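PDB 7A0J: Serine/threonine-protein kinase-like protein ACR4 from Arabidopsis thaliana, which controls formative cell division in meristems, including root tips, in response to the CLE40 peptide, as a membrane receptor kinase whose extracellular seven-repeat propeller domain is described here. Local coordinates for residues 1-6 with 142-147; 8-13 with 56-61; 50-55 with 94-99; 146-151 with 187-192; 183-188 with 234-239. All blocks are in the same frame, centred on the assembly; numbering follows the deposited sequence.

Overall arrangement
The five contacts illustrate how the blades of a beta-propeller pack round its centre, where the N-terminal residues run. Contact 1, centred about 3 Å from the chain centre, adds strand 2-3 to the sheet of strand 139-145. Contacts 2 and 3 both use the sheet of strands 48-53 and 57-62, their centres about 6 Å apart. Contacts 4 and 5 share strands 181-186 and 190-195, their centres about 9 Å apart. In sequence, contacts 2 and 3 fall between the segments of contact 1; contact 4 begins where contact 1 ends, and contact 5 where contact 4 ends. Residues 1-6 thus join repeat 2, through Ser5 and Leu51, to repeat 4.

Contact 1: 1-6 with 142-147; sequences LGSMSS and SLSAGS
Leu1 and Gly2 lie against Ala145 and Gly146, and the Leu1 side chain can be followed outward from the backbone. Its CB stands 4.0 Å from Ala145 O. CG is anti to the carbonyl carbon, beside the backbone N (chi1 -72°). Beyond it, CD2 settles 3.6 Å from Gly146 C, with Ser147 N just beyond. The backbones are joined by an antiparallel hydrogen-bonded pair: Gly2 N donates to Ala145 O (2.8 Å), and Ala145 N returns a bond to Gly2 O (2.9 Å). Beside this pair the two serine hydroxyls meet, Ser3 OG to Ser144 OG at 2.7 Å, either being able to donate. A water bonded to Ser3 OG extends this polar patch, and a second bridges Met4 N and Leu143 O. Ser144 OG is gripped again by Ala186 N, which ties the patch to the next sheet. Strand 2-3 is therefore an extra edge strand on strand 139-145 in the middle of the propeller, where Leu143 and Ala145 also touch Ser95 of strand 91-96 and Met4 packs on Val94.

Contact 2: 8-13 with 56-61; sequences AISYGE and GFMCGL
Ser10 and Tyr11 meet the start of strand 57-61 through two hydrogen bonds, the polar part of a contact that joins repeat 1 to repeat 2. In the first, Gly56 N donates to Tyr11 O over 3.1 Å; the donor sits nearly along the C=O axis, though the N-H itself is bent, at 136°. Gly56 has a positive phi, a backbone shape that glycine adopts readily. In the second, Ser10 OG, in one of the two conformers of this side chain, donates to Phe57 O over 2.7 Å, so this bond probably holds only part of the time. The hydroxyl comes from well above the plane of that carbonyl, 60° out of it.

The apolar part belongs to Met58. Its CG is anti to the backbone N, but the chain then bends at both following torsions, which folds the thioether back over strand 8-10. SD lies 3.6 Å from Ala8 CB, and the terminal CE is 3.7 Å from the same Ala8 CB. CE also rests against the backbone carbonyl carbon of Ala8, so that sulfur and methyl together close over the small alanine.

The segments 8-10 and 57-61 run in roughly opposite directions, 153° apart, with axes 6.7 Å from each other at the closest, and they belong to different sheets. Ile38 of helix 36-41 touches both Ser10 and Met58, Leu51 of strand 48-53 packs on Ala8, and Ile9 turns instead to Phe281 and Cys283 of strand 281-285.

Contact 3: 50-55 with 94-99; sequences GLTGGD and VSAGDY
Val94 opens the contact by setting its CG2 3.7 Å from Thr52 CG2, methyl to methyl. After Ser95, which turns away, Ala96 N donates to Thr52 OG1 over 2.8 Å, a side-chain acceptor linking the two strands. Thr52 OG1 lies anti to its own backbone N (chi1 -176°), an orientation that brings it to that N-H, with Ala96 CB packed against it as well. An alanine at Thr52 would probably leave Ala96 N without this mate and open a gap beside the Val94 methyl. Gly97 O then comes 3.1 Å from Gly54 CA, so close that a side chain on Gly54 would collide with it. At Asp98 the carbonyl takes a bond from Asp55 N (2.9 Å), while the carboxylate is held elsewhere, by Tyr11 and Ser147. Tyr99 finally lies side by side with Asp55, its ring and the carboxylate 28° apart, and a water links Asp55 OD2 to Tyr99 OH. The segments 50-53 and 94-96 run 20° from parallel as innermost strands of adjacent sheets; Leu101 of strand 100-105 packs on Thr52, Val94 and Ala96, and Ser95 faces Leu143 and Ala145 of strand 139-145.

Contact 4: 146-151 with 187-192; sequences GSEFNC and GGYHVC
This is a turn-to-turn contact between the successive repeats 4 and 5, in which Phe149 and Ser147 meet the tight turn that leads into strand 190-192. Ser147 N donates to Gly188 O over 3.0 Å, and a water joins the same Gly188 O to Glu148 N. Alongside, Gly146 CA rests 3.0 Å from Gly187 O in a CA-H...O contact. Phe149 folds back over its own turn, CG lying between the backbone N and the carbonyl carbon (chi1 67°), and one ring face covers Gly146 CA. The ring's CZ reaches His190 O in its plane at 3.6 Å, and CE1 touches Val191 CG2, also at 3.6 Å; that methyl meets Cys151 SG too. An alanine in place of Phe149 would probably open a gap beside the Val191 methyl and lose the ring packed on Gly146 CA and its edge contact to His190 O. The Tyr189 ring has Ser147 OG over one face and Glu148 OE2 in plane at its edge. Ser147 OG has its stronger partner in Asp98. One turn links strands 139-145 and 150-154, the other strands 181-186 and 190-195, so the contact joins the two sheets at these turns, with Lys240 of the next repeat close to Ser147 and Tyr189.

Contact 5: 183-188 with 234-239; sequences KIAAGG and LAVVGG
Lys183 and Gly188 reach, at opposite ends of the contact, the carbonyls of Leu234 and Gly239, and the flat groups here are peptide units, since neither segment has a ring. Gly239 O is approached from above its carbonyl plane, 36° out, by Gly188 N at 2.9 Å. Leu234 O is met almost head-on by the ammonium group, Lys183 NZ lying 3.2 Å away with the C=O pointing at it (160°). The lysine chain is fully extended beyond CG, which lets it span the gap, and its CD also passes 3.8 Å from Leu234 O.

Between these two ends the contact is made by small residues. Ala185 CB stands 3.2 Å from Val236 O and also touches Val236 CG1, at 3.8 Å. Farther along, Gly187 CA comes 3.2 Å from Gly239 O and Gly238 lies close beside it; a side chain on either glycine would clash with the opposite backbone, so their absence is what allows the strands this near. A water accepts a hydrogen bond from Gly238 N and donates one to Ala186 O (2.8 Å), bridging backbones that do not bond directly there.

The segments 183-186 and 235-238 run nearly parallel, 18° apart, as inner strands of neighbouring sheets. Val236 packs on Cys192 and Ile194 of strand 190-195, Val237 faces strand 274-277, and Ile184 turns to strand 150-154.

Contact 1: 1-6 with 142-147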
# COMPACT_ATOMS: atom_id res chain seq x y z
N LEU A 1 -4.43 -2.54 -2.63
CA LEU A 1 -4.27 -2.88 -1.18
C LEU A 1 -3.01 -2.21 -0.63
O LEU A 1 -2.12 -1.86 -1.43
CB LEU A 1 -4.18 -4.40 -1.01
CG LEU A 1 -5.46 -5.20 -1.22
CD1 LEU A 1 -5.19 -6.70 -1.13
CD2 LEU A 1 -6.54 -4.80 -0.23
N GLY A 2 -2.94 -2.05 0.69
CA GLY A 2 -1.69 -1.77 1.43
C GLY A 2 -1.38 -0.28 1.53
O GLY A 2 -2.30 0.55 1.41
N SER A 3 -0.10 0.03 1.75
CA SER A 3 0.41 1.37 2.14
C SER A 3 1.07 2.05 0.95
O SER A 3 1.42 1.35 -0.03
CB SER A 3 1.38 1.24 3.29
OG SER A 3 0.88 0.37 4.29
N MET A 4 1.25 3.38 1.03
CA MET A 4 2.05 4.15 0.05
C MET A 4 3.48 3.62 0.07
O MET A 4 4.00 3.34 1.17
CB MET A 4 2.05 5.65 0.36
CG MET A 4 2.56 6.48 -0.79
SD MET A 4 2.32 8.25 -0.55
CE MET A 4 3.49 8.57 0.77
N SER A 5 4.09 3.47 -1.11
CA SER A 5 5.43 2.86 -1.29
C SER A 5 6.07 3.36 -2.59
O SER A 5 5.36 4.01 -3.38
CB SER A 5 5.31 1.36 -1.25
OG SER A 5 6.57 0.73 -1.46
N SER A 6 7.35 3.08 -2.78
CA SER A 6 8.10 3.37 -4.03
C SER A 6 7.70 2.36 -5.11
O SER A 6 8.00 2.61 -6.29
CB SER A 6 9.59 3.36 -3.79
OG SER A 6 10.07 2.04 -3.57
N SER A 142 1.23 6.45 8.24
CA SER A 142 1.36 5.07 7.71
C SER A 142 -0.02 4.50 7.35
O SER A 142 -0.36 3.41 7.84
CB SER A 142 2.09 4.19 8.71
OG SER A 142 3.36 4.73 9.03
N LEU A 143 -0.78 5.23 6.53
CA LEU A 143 -2.07 4.76 5.95
C LEU A 143 -1.84 3.42 5.24
O LEU A 143 -0.80 3.27 4.56
CB LEU A 143 -2.62 5.81 4.97
CG LEU A 143 -3.71 6.73 5.52
CD1 LEU A 143 -3.23 7.48 6.75
CD2 LEU A 143 -4.17 7.71 4.45
N SER A 144 -2.78 2.48 5.39
CA SER A 144 -2.77 1.15 4.72
C SER A 144 -4.21 0.70 4.49
O SER A 144 -5.00 0.71 5.46
CB SER A 144 -1.99 0.14 5.52
OG SER A 144 -1.45 -0.86 4.67
N ALA A 145 -4.54 0.33 3.25
CA ALA A 145 -5.91 0.06 2.77
C ALA A 145 -6.16 -1.45 2.68
O ALA A 145 -5.31 -2.16 2.11
CB ALA A 145 -6.12 0.72 1.43
N GLY A 146 -7.29 -1.90 3.23
CA GLY A 146 -7.86 -3.25 3.00
C GLY A 146 -8.93 -3.21 1.93
O GLY A 146 -9.06 -2.15 1.27
N SER A 147 -9.67 -4.30 1.75
CA SER A 147 -10.76 -4.43 0.75
C SER A 147 -11.94 -3.53 1.13
O SER A 147 -12.46 -2.83 0.24
CB SER A 147 -11.20 -5.87 0.59
OG SER A 147 -10.17 -6.65 -0.01
O HOH W 1 1.52 1.80 6.40
O HOH W 2 1.03 4.97 3.58

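Contact 2: 8-13 with 56-61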
# COMPACT_ATOMS: atom_id res chain seq x y z
N ALA A 8 4.18 -0.44 -6.18
CA ALA A 8 2.74 -0.70 -5.98
C ALA A 8 2.23 -1.66 -7.06
O ALA A 8 2.88 -1.76 -8.13
CB ALA A 8 1.97 0.60 -5.99
N ILE A 9 1.12 -2.35 -6.79
CA ILE A 9 0.52 -3.37 -7.69
C ILE A 9 -0.97 -3.07 -7.89
O ILE A 9 -1.67 -2.79 -6.89
CB ILE A 9 0.73 -4.79 -7.12
CG1 ILE A 9 2.20 -5.23 -7.26
CG2 ILE A 9 -0.22 -5.79 -7.77
CD1 ILE A 9 2.50 -6.57 -6.64
N SER A 10 -1.41 -3.11 -9.15
CA SER A 10 -2.84 -3.10 -9.55
C SER A 10 -3.24 -4.52 -9.98
O SER A 10 -2.35 -5.25 -10.46
CB SER A 10 -3.09 -2.10 -10.64
OG SER A 10 -2.82 -0.78 -10.18
N TYR A 11 -4.51 -4.86 -9.79
CA TYR A 11 -5.05 -6.24 -9.96
C TYR A 11 -6.51 -6.17 -10.43
O TYR A 11 -7.02 -5.05 -10.62
CB TYR A 11 -4.92 -7.00 -8.63
CG TYR A 11 -5.36 -6.21 -7.43
CD1 TYR A 11 -4.48 -5.37 -6.76
CD2 TYR A 11 -6.67 -6.26 -6.98
CE1 TYR A 11 -4.88 -4.63 -5.66
CE2 TYR A 11 -7.09 -5.53 -5.88
CZ TYR A 11 -6.19 -4.71 -5.22
OH TYR A 11 -6.60 -3.98 -4.14
N GLY A 12 -7.13 -7.34 -10.64
CA GLY A 12 -8.53 -7.48 -11.06
C GLY A 12 -8.65 -7.98 -12.49
O GLY A 12 -7.61 -8.34 -13.08
N GLU A 13 -9.87 -8.01 -13.02
CA GLU A 13 -10.23 -8.59 -14.35
C GLU A 13 -9.56 -7.80 -15.48
O GLU A 13 -9.33 -8.40 -16.55
CB GLU A 13 -11.74 -8.62 -14.53
CG GLU A 13 -12.44 -9.61 -13.61
CD GLU A 13 -13.92 -9.79 -13.88
OE1 GLU A 13 -14.60 -8.77 -14.13
OE2 GLU A 13 -14.39 -10.95 -13.85
N GLY A 56 -8.11 -2.20 -11.01
CA GLY A 56 -8.28 -1.50 -12.30
C GLY A 56 -7.60 -0.15 -12.34
O GLY A 56 -7.71 0.53 -13.38
N PHE A 57 -6.89 0.25 -11.28
CA PHE A 57 -6.27 1.60 -11.19
C PHE A 57 -4.98 1.57 -10.37
O PHE A 57 -4.86 0.78 -9.42
CB PHE A 57 -7.27 2.61 -10.61
CG PHE A 57 -7.65 2.35 -9.17
CD1 PHE A 57 -8.74 1.57 -8.85
CD2 PHE A 57 -6.91 2.91 -8.14
CE1 PHE A 57 -9.08 1.33 -7.53
CE2 PHE A 57 -7.25 2.67 -6.82
CZ PHE A 57 -8.34 1.89 -6.51
N MET A 58 -4.03 2.43 -10.77
CA MET A 58 -2.81 2.79 -10.01
C MET A 58 -2.96 4.26 -9.58
O MET A 58 -3.47 5.05 -10.40
CB MET A 58 -1.56 2.62 -10.88
CG MET A 58 -0.26 3.00 -10.21
SD MET A 58 0.06 2.11 -8.67
CE MET A 58 0.17 0.42 -9.24
N CYS A 59 -2.58 4.58 -8.34
CA CYS A 59 -2.56 5.99 -7.85
C CYS A 59 -1.17 6.32 -7.29
O CYS A 59 -0.44 5.39 -6.92
CB CYS A 59 -3.62 6.27 -6.78
SG CYS A 59 -5.29 5.78 -7.25
N GLY A 60 -0.86 7.61 -7.27
CA GLY A 60 0.39 8.15 -6.71
C GLY A 60 0.15 9.49 -6.04
O GLY A 60 -0.84 10.16 -6.39
N LEU A 61 1.01 9.85 -5.08
CA LEU A 61 1.06 11.21 -4.48
C LEU A 61 2.01 12.06 -5.34
O LEU A 61 3.21 11.74 -5.38
CB LEU A 61 1.55 11.11 -3.03
CG LEU A 61 1.60 12.42 -2.25
CD1 LEU A 61 0.26 13.15 -2.31
CD2 LEU A 61 2.01 12.17 -0.81

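Contact 3: 50-55 with 94-99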
# COMPACT_ATOMS: atom_id res chain seq x y z
N GLY A 50 5.21 8.67 -3.91
CA GLY A 50 4.66 7.37 -3.46
C GLY A 50 3.61 6.83 -4.42
O GLY A 50 3.01 7.64 -5.15
N LEU A 51 3.41 5.51 -4.41
CA LEU A 51 2.43 4.80 -5.27
C LEU A 51 1.59 3.84 -4.42
O LEU A 51 2.10 3.35 -3.39
CB LEU A 51 3.19 4.03 -6.36
CG LEU A 51 4.01 4.88 -7.32
CD1 LEU A 51 4.97 4.01 -8.13
CD2 LEU A 51 3.11 5.68 -8.25
N THR A 52 0.35 3.59 -4.85
CA THR A 52 -0.59 2.61 -4.24
C THR A 52 -1.61 2.20 -5.31
O THR A 52 -2.13 3.09 -6.00
CB THR A 52 -1.24 3.19 -2.98
OG1 THR A 52 -2.05 2.17 -2.39
CG2 THR A 52 -2.07 4.43 -3.24
N GLY A 53 -1.87 0.89 -5.44
CA GLY A 53 -2.70 0.31 -6.51
C GLY A 53 -3.93 -0.38 -5.96
O GLY A 53 -3.90 -0.84 -4.79
N GLY A 54 -4.99 -0.45 -6.77
CA GLY A 54 -6.25 -1.16 -6.45
C GLY A 54 -6.73 -1.97 -7.63
O GLY A 54 -5.89 -2.33 -8.48
N ASP A 55 -8.04 -2.25 -7.68
CA ASP A 55 -8.68 -3.02 -8.77
C ASP A 55 -8.93 -2.08 -9.96
O ASP A 55 -9.86 -1.26 -9.88
CB ASP A 55 -9.97 -3.69 -8.29
CG ASP A 55 -10.52 -4.72 -9.27
OD1 ASP A 55 -10.36 -4.52 -10.49
OD2 ASP A 55 -11.09 -5.72 -8.80
N VAL A 94 -1.15 8.50 0.53
CA VAL A 94 -2.33 7.90 -0.15
C VAL A 94 -2.26 6.38 0.03
O VAL A 94 -1.14 5.84 -0.03
CB VAL A 94 -2.41 8.29 -1.64
CG1 VAL A 94 -2.71 9.78 -1.81
CG2 VAL A 94 -1.15 7.92 -2.41
N SER A 95 -3.40 5.74 0.28
CA SER A 95 -3.54 4.26 0.36
C SER A 95 -4.78 3.83 -0.44
O SER A 95 -5.86 4.39 -0.18
CB SER A 95 -3.61 3.79 1.79
OG SER A 95 -4.72 4.37 2.45
N ALA A 96 -4.60 2.90 -1.37
CA ALA A 96 -5.65 2.39 -2.28
C ALA A 96 -6.05 0.97 -1.85
O ALA A 96 -5.16 0.11 -1.76
CB ALA A 96 -5.15 2.40 -3.70
N GLY A 97 -7.34 0.77 -1.57
CA GLY A 97 -7.96 -0.56 -1.40
C GLY A 97 -8.33 -1.15 -2.74
O GLY A 97 -7.68 -0.79 -3.74
N ASP A 98 -9.34 -2.01 -2.78
CA ASP A 98 -9.86 -2.62 -4.04
C ASP A 98 -10.58 -1.54 -4.85
O ASP A 98 -10.23 -1.37 -6.04
CB ASP A 98 -10.78 -3.81 -3.74
CG ASP A 98 -10.07 -5.01 -3.12
OD1 ASP A 98 -8.83 -5.05 -3.18
OD2 ASP A 98 -10.77 -5.89 -2.59
N TYR A 99 -11.54 -0.84 -4.23
CA TYR A 99 -12.49 0.08 -4.90
C TYR A 99 -12.57 1.42 -4.16
O TYR A 99 -13.60 2.10 -4.26
CB TYR A 99 -13.88 -0.56 -4.96
CG TYR A 99 -13.89 -2.01 -5.40
CD1 TYR A 99 -13.52 -2.36 -6.69
CD2 TYR A 99 -14.26 -3.02 -4.53
CE1 TYR A 99 -13.53 -3.69 -7.10
CE2 TYR A 99 -14.27 -4.35 -4.92
CZ TYR A 99 -13.90 -4.68 -6.21
OH TYR A 99 -13.90 -5.99 -6.62
O HOH W 3 -10.80 -6.85 -6.16

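Contact 4: 146-151 with 187-192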
# COMPACT_ATOMS: atom_id res chain seq x y z
N GLY A 146 -7.29 -1.90 3.23
CA GLY A 146 -7.86 -3.25 3.00
C GLY A 146 -8.93 -3.21 1.93
O GLY A 146 -9.06 -2.15 1.27
N SER A 147 -9.67 -4.30 1.75
CA SER A 147 -10.76 -4.43 0.75
C SER A 147 -11.94 -3.53 1.13
O SER A 147 -12.46 -2.83 0.24
CB SER A 147 -11.20 -5.87 0.59
OG SER A 147 -10.17 -6.65 -0.01
N GLU A 148 -12.35 -3.55 2.41
CA GLU A 148 -13.57 -2.86 2.91
C GLU A 148 -13.25 -2.04 4.17
O GLU A 148 -14.19 -1.75 4.93
CB GLU A 148 -14.67 -3.88 3.19
CG GLU A 148 -14.97 -4.80 2.02
CD GLU A 148 -16.09 -5.80 2.25
OE1 GLU A 148 -17.09 -5.43 2.90
OE2 GLU A 148 -15.96 -6.95 1.79
N PHE A 149 -11.98 -1.66 4.37
CA PHE A 149 -11.51 -0.84 5.51
C PHE A 149 -10.19 -0.15 5.15
O PHE A 149 -9.59 -0.49 4.11
CB PHE A 149 -11.33 -1.71 6.76
CG PHE A 149 -10.21 -2.72 6.67
CD1 PHE A 149 -8.93 -2.40 7.10
CD2 PHE A 149 -10.44 -3.98 6.14
CE1 PHE A 149 -7.91 -3.33 7.01
CE2 PHE A 149 -9.41 -4.91 6.05
CZ PHE A 149 -8.15 -4.58 6.49
N ASN A 150 -9.77 0.80 5.99
CA ASN A 150 -8.45 1.49 5.91
C ASN A 150 -7.90 1.65 7.33
O ASN A 150 -8.70 1.90 8.25
CB ASN A 150 -8.57 2.83 5.18
CG ASN A 150 -7.30 3.21 4.43
OD1 ASN A 150 -6.28 3.51 5.05
ND2 ASN A 150 -7.36 3.22 3.11
N CYS A 151 -6.58 1.50 7.50
CA CYS A 151 -5.89 1.58 8.82
C CYS A 151 -4.82 2.68 8.78
O CYS A 151 -4.52 3.19 7.68
CB CYS A 151 -5.26 0.26 9.21
SG CYS A 151 -6.46 -1.08 9.41
N GLY A 187 -4.03 -6.14 4.27
CA GLY A 187 -4.40 -7.04 3.16
C GLY A 187 -5.89 -6.94 2.89
O GLY A 187 -6.50 -5.95 3.34
N GLY A 188 -6.46 -7.93 2.20
CA GLY A 188 -7.89 -7.99 1.87
C GLY A 188 -8.76 -7.87 3.12
O GLY A 188 -9.57 -6.93 3.18
N TYR A 189 -8.59 -8.79 4.07
CA TYR A 189 -9.46 -8.94 5.27
C TYR A 189 -8.60 -9.20 6.52
O TYR A 189 -9.07 -9.87 7.45
CB TYR A 189 -10.48 -10.05 5.02
CG TYR A 189 -11.17 -9.95 3.69
CD1 TYR A 189 -12.31 -9.17 3.52
CD2 TYR A 189 -10.66 -10.60 2.57
CE1 TYR A 189 -12.93 -9.06 2.29
CE2 TYR A 189 -11.28 -10.50 1.33
CZ TYR A 189 -12.42 -9.73 1.19
OH TYR A 189 -13.03 -9.62 -0.02
N HIS A 190 -7.38 -8.66 6.52
CA HIS A 190 -6.41 -8.77 7.64
C HIS A 190 -5.46 -7.57 7.61
O HIS A 190 -5.38 -6.89 6.57
CB HIS A 190 -5.63 -10.09 7.56
CG HIS A 190 -4.49 -10.04 6.60
ND1 HIS A 190 -4.64 -10.36 5.26
CD2 HIS A 190 -3.20 -9.67 6.76
CE1 HIS A 190 -3.48 -10.21 4.65
NE2 HIS A 190 -2.58 -9.79 5.55
N VAL A 191 -4.75 -7.34 8.72
CA VAL A 191 -3.60 -6.41 8.82
C VAL A 191 -2.44 -7.17 9.48
O VAL A 191 -2.70 -7.88 10.47
CB VAL A 191 -3.96 -5.13 9.62
CG1 VAL A 191 -2.82 -4.12 9.60
CG2 VAL A 191 -5.25 -4.50 9.12
N CYS A 192 -1.23 -7.04 8.93
CA CYS A 192 0.04 -7.46 9.58
C CYS A 192 0.82 -6.21 9.96
O CYS A 192 0.88 -5.27 9.15
CB CYS A 192 0.86 -8.37 8.67
SG CYS A 192 0.11 -9.99 8.40
O HOH W 4 -11.90 -5.94 4.06

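Contact 5: 183-188 with 234-239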
# COMPACT_ATOMS: atom_id res chain seq x y z
N LYS A 183 5.68 -0.38 11.52
CA LYS A 183 5.10 -0.52 10.15
C LYS A 183 3.84 -1.39 10.21
O LYS A 183 3.79 -2.30 11.06
CB LYS A 183 6.14 -1.12 9.20
CG LYS A 183 7.38 -0.26 8.97
CD LYS A 183 8.26 -0.73 7.85
CE LYS A 183 9.44 0.18 7.60
NZ LYS A 183 10.42 -0.42 6.67
N ILE A 184 2.86 -1.10 9.35
CA ILE A 184 1.65 -1.95 9.13
C ILE A 184 1.46 -2.16 7.62
O ILE A 184 1.90 -1.30 6.83
CB ILE A 184 0.39 -1.35 9.79
CG1 ILE A 184 0.11 0.08 9.31
CG2 ILE A 184 0.49 -1.43 11.31
CD1 ILE A 184 -1.33 0.51 9.48
N ALA A 185 0.83 -3.28 7.25
CA ALA A 185 0.43 -3.62 5.87
C ALA A 185 -0.94 -4.29 5.89
O ALA A 185 -1.02 -5.48 6.28
CB ALA A 185 1.47 -4.51 5.23
N ALA A 186 -1.98 -3.55 5.52
CA ALA A 186 -3.36 -4.05 5.35
C ALA A 186 -3.40 -4.97 4.12
O ALA A 186 -2.81 -4.60 3.08
CB ALA A 186 -4.33 -2.90 5.21
N GLY A 187 -4.03 -6.14 4.27
CA GLY A 187 -4.40 -7.04 3.16
C GLY A 187 -5.89 -6.94 2.89
O GLY A 187 -6.50 -5.95 3.34
N GLY A 188 -6.46 -7.93 2.20
CA GLY A 188 -7.89 -7.99 1.87
C GLY A 188 -8.76 -7.87 3.12
O GLY A 188 -9.57 -6.93 3.18
N LEU A 234 12.01 -6.74 7.95
CA LEU A 234 12.29 -5.35 7.52
C LEU A 234 11.03 -4.73 6.91
O LEU A 234 10.79 -3.53 7.14
CB LEU A 234 13.44 -5.35 6.50
CG LEU A 234 14.84 -5.52 7.07
CD1 LEU A 234 15.84 -5.83 5.97
CD2 LEU A 234 15.27 -4.29 7.86
N ALA A 235 10.28 -5.52 6.13
CA ALA A 235 9.06 -5.09 5.41
C ALA A 235 7.99 -6.19 5.48
O ALA A 235 8.36 -7.37 5.64
CB ALA A 235 9.40 -4.75 3.98
N VAL A 236 6.72 -5.80 5.36
CA VAL A 236 5.55 -6.72 5.27
C VAL A 236 4.57 -6.14 4.25
O VAL A 236 4.46 -4.90 4.16
CB VAL A 236 4.91 -6.95 6.65
CG1 VAL A 236 4.45 -5.64 7.29
CG2 VAL A 236 3.75 -7.94 6.58
N VAL A 237 3.90 -7.01 3.49
CA VAL A 237 2.83 -6.65 2.52
C VAL A 237 1.65 -7.61 2.72
O VAL A 237 1.89 -8.73 3.21
CB VAL A 237 3.35 -6.68 1.06
CG1 VAL A 237 4.41 -5.61 0.83
CG2 VAL A 237 3.87 -8.05 0.66
N GLY A 238 0.45 -7.18 2.36
CA GLY A 238 -0.79 -7.97 2.49
C GLY A 238 -1.46 -8.20 1.14
O GLY A 238 -1.76 -7.21 0.45
N GLY A 239 -1.64 -9.47 0.77
CA GLY A 239 -2.54 -9.89 -0.32
C GLY A 239 -3.96 -10.05 0.18
O GLY A 239 -4.23 -9.63 1.33
O HOH W 5 -0.22 -4.48 2.00